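Local coordinates for anti-sigma-factor antagonist (stas) domain protein (Moorella thermoacetica, PDB 3ZXN) that probably acts as the RsbS scaffold of the stressosome, a STAS-domain complex that has been adapted here to control secondary messenger signalling, at residues A86-L91 and L96-M101. The protein carries 1 engineered substitution. Numbering follows the deposited sequence.
Sequences AVAITL and LDLRGM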
ATOM      1  N   ALA A  86       1.302  11.349  13.105  1.00 37.56           N
ATOM      2  CA  ALA A  86       2.732  11.222  13.387  1.00 37.05           C
ATOM      3  C   ALA A  86       3.439  10.443  12.277  1.00 35.79           C
ATOM      4  O   ALA A  86       4.579  10.740  11.910  1.00 35.02           O
ATOM      5  CB  ALA A  86       2.949  10.555  14.736  1.00 42.17           C
ATOM      6  N   VAL A  87       2.754   9.443  11.741  1.00 37.35           N
ATOM      7  CA  VAL A  87       3.322   8.616  10.682  1.00 37.01           C
ATOM      8  C   VAL A  87       3.332   9.354   9.344  1.00 33.21           C
ATOM      9  O   VAL A  87       4.229   9.153   8.534  1.00 33.54           O
ATOM     10  CB  VAL A  87       2.561   7.291  10.559  1.00 38.00           C
ATOM     11  CG1 VAL A  87       2.983   6.538   9.308  1.00 30.09           C
ATOM     12  CG2 VAL A  87       2.788   6.453  11.804  1.00 33.50           C
ATOM     13  N   ALA A  88       2.344  10.214   9.113  1.00 34.82           N
ATOM     14  CA  ALA A  88       2.334  11.018   7.896  1.00 33.52           C
ATOM     15  C   ALA A  88       3.562  11.916   7.868  1.00 38.68           C
ATOM     16  O   ALA A  88       4.172  12.120   6.820  1.00 36.55           O
ATOM     17  CB  ALA A  88       1.061  11.852   7.809  1.00 33.84           C
ATOM     18  N   ILE A  89       3.919  12.449   9.031  1.00 38.84           N
ATOM     19  CA  ILE A  89       5.105  13.293   9.156  1.00 41.69           C
ATOM     20  C   ILE A  89       6.369  12.525   8.776  1.00 36.06           C
ATOM     21  O   ILE A  89       7.176  12.983   7.972  1.00 39.72           O
ATOM     22  CB  ILE A  89       5.267  13.835  10.600  1.00 44.99           C
ATOM     23  CG1 ILE A  89       4.086  14.728  10.981  1.00 42.58           C
ATOM     24  CG2 ILE A  89       6.564  14.598  10.738  1.00 42.96           C
ATOM     25  CD1 ILE A  89       3.852  15.857  10.018  1.00 51.20           C
ATOM     26  N   THR A  90       6.530  11.353   9.371  1.00 36.76           N
ATOM     27  CA  THR A  90       7.710  10.528   9.145  1.00 39.89           C
ATOM     28  C   THR A  90       7.836  10.087   7.695  1.00 40.39           C
ATOM     29  O   THR A  90       8.892  10.244   7.088  1.00 39.36           O
ATOM     30  CB  THR A  90       7.672   9.283  10.028  1.00 42.98           C
ATOM     31  OG1 THR A  90       7.552   9.683  11.399  1.00 51.97           O
ATOM     32  CG2 THR A  90       8.943   8.459   9.837  1.00 45.66           C
ATOM     33  N   LEU A  91       6.758   9.531   7.139  1.00 35.22           N
ATOM     34  CA  LEU A  91       6.766   9.099   5.736  1.00 37.60           C
ATOM     35  C   LEU A  91       7.208  10.207   4.771  1.00 35.43           C
ATOM     36  O   LEU A  91       8.016   9.984   3.858  1.00 32.77           O
ATOM     37  CB  LEU A  91       5.375   8.594   5.326  1.00 31.86           C
ATOM     38  CG  LEU A  91       4.929   7.288   5.994  1.00 32.74           C
ATOM     39  CD1 LEU A  91       3.441   6.983   5.726  1.00 32.03           C
ATOM     40  CD2 LEU A  91       5.821   6.135   5.536  1.00 35.18           C
ATOM     41  N   LEU A  96       8.373   9.924   0.865  1.00 35.83           N
ATOM     42  CA  LEU A  96       7.114   9.477   0.249  1.00 29.49           C
ATOM     43  C   LEU A  96       6.183  10.678   0.048  1.00 30.61           C
ATOM     44  O   LEU A  96       5.825  11.354   1.011  1.00 36.19           O
ATOM     45  CB  LEU A  96       6.437   8.393   1.107  1.00 33.44           C
ATOM     46  CG  LEU A  96       5.202   7.678   0.521  1.00 34.73           C
ATOM     47  CD1 LEU A  96       5.579   6.882  -0.714  1.00 29.89           C
ATOM     48  CD2 LEU A  96       4.549   6.761   1.544  1.00 32.10           C
ATOM     49  N   ASP A  97       5.793  10.950  -1.194  1.00 28.23           N
ATOM     50  CA  ASP A  97       4.945  12.105  -1.467  1.00 35.26           C
ATOM     51  C   ASP A  97       3.477  11.805  -1.135  1.00 30.47           C
ATOM     52  O   ASP A  97       2.718  11.346  -1.989  1.00 33.15           O
ATOM     53  CB  ASP A  97       5.065  12.549  -2.921  1.00 36.37           C
ATOM     54  CG  ASP A  97       4.142  13.702  -3.250  1.00 42.51           C
ATOM     55  OD1 ASP A  97       3.798  14.479  -2.328  1.00 43.14           O
ATOM     56  OD2 ASP A  97       3.749  13.823  -4.427  1.00 51.15           O
ATOM     57  N   LEU A  98       3.084  12.065   0.104  1.00 27.18           N
ATOM     58  CA  LEU A  98       1.707  11.766   0.529  1.00 29.69           C
ATOM     59  C   LEU A  98       0.658  12.653  -0.138  1.00 27.96           C
ATOM     60  O   LEU A  98      -0.432  12.184  -0.460  1.00 27.58           O
ATOM     61  CB  LEU A  98       1.588  11.817   2.050  1.00 25.34           C
ATOM     62  CG  LEU A  98       2.222  10.598   2.721  1.00 33.59           C
ATOM     63  CD1 LEU A  98       2.039  10.643   4.247  1.00 33.40           C
ATOM     64  CD2 LEU A  98       1.643   9.305   2.119  1.00 29.07           C
ATOM     65  N   ARG A  99       0.994  13.923  -0.364  1.00 28.78           N
ATOM     66  CA  ARG A  99       0.036  14.859  -0.947  1.00 34.45           C
ATOM     67  C   ARG A  99      -0.396  14.465  -2.337  1.00 34.79           C
ATOM     68  O   ARG A  99      -1.577  14.598  -2.698  1.00 28.53           O
ATOM     69  CB  ARG A  99       0.595  16.271  -1.017  1.00 34.16           C
ATOM     70  CG  ARG A  99      -0.459  17.315  -1.381  1.00 32.21           C
ATOM     71  CD  ARG A  99       0.167  18.706  -1.430  1.00 34.51           C
ATOM     72  NE  ARG A  99      -0.805  19.725  -1.803  1.00 34.84           N
ATOM     73  CZ  ARG A  99      -0.505  21.008  -1.973  1.00 38.94           C
ATOM     74  NH1 ARG A  99       0.748  21.432  -1.812  1.00 37.67           N
ATOM     75  NH2 ARG A  99      -1.453  21.869  -2.312  1.00 32.14           N
ATOM     76  N   GLY A 100       0.569  13.995  -3.114  1.00 27.69           N
ATOM     77  CA  GLY A 100       0.327  13.675  -4.505  1.00 34.95           C
ATOM     78  C   GLY A 100      -0.155  12.258  -4.748  1.00 38.05           C
ATOM     79  O   GLY A 100      -0.315  11.858  -5.897  1.00 44.02           O
ATOM     80  N   MET A 101      -0.383  11.486  -3.688  1.00 30.31           N
ATOM     81  CA  MET A 101      -0.873  10.127  -3.886  1.00 30.07           C
ATOM     82  C   MET A 101      -2.236   9.921  -3.228  1.00 28.13           C
ATOM     83  O   MET A 101      -2.641  10.711  -2.376  1.00 23.38           O
ATOM     84  CB  MET A 101       0.135   9.093  -3.394  1.00 33.27           C
ATOM     85  CG  MET A 101       0.224   8.954  -1.902  1.00 33.42           C
ATOM     86  SD  MET A 101       1.437   7.693  -1.425  1.00 48.05           S
ATOM     87  CE  MET A 101       0.622   6.188  -1.909  1.00 35.52           C
TER
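Leu91 and Leu96 join the last turns of helix 85-93 to the loop that leads into strand 102-104 of the STAS fold, a β-sheet packed against helices. One backbone hydrogen bond spans the contact: Leu96 N donates to Leu91 O over 3.0 Å (N-H...O angle 159°), the donor tilted 32° from the carbonyl plane. This 6→1 bond, consistent with a Schellman-type end to the helix, bridges the point where the chain leaves it. An inverse γ-turn centred on Asp97 and a type I β-turn from Leu98 to Met101 follow, with a weak bond from Gly100 N to Asp97 OD1 (3.4 Å).

The remaining contacts are van der Waals, mostly between apolar side chains. Leu96 CB lies 3.5 Å from Leu91 O, its side chain's nearest approach, and Leu91 CD2 meets Leu96 CD2 at 4.2 Å. Outside the two segments, Leu91 packs on Ile50, Val56 and Thr61, while Leu96 reaches Ile65 of helix 58-74 and, with Leu98, Leu80 of strand 78-81. The Leu91 and Leu98 side chains lie at a slant, with Leu98 CD1 4.1 Å from Leu91 CB. For Leu98, chi1 of -74° sets CG anti to the carbonyl carbon, and the extended second torsion carries CD1 on to the helix. There this methyl lies 3.9 Å from Ala88 CB and 3.7 Å from Ala88 O, which also accepts a hydrogen bond from Thr92 OG1.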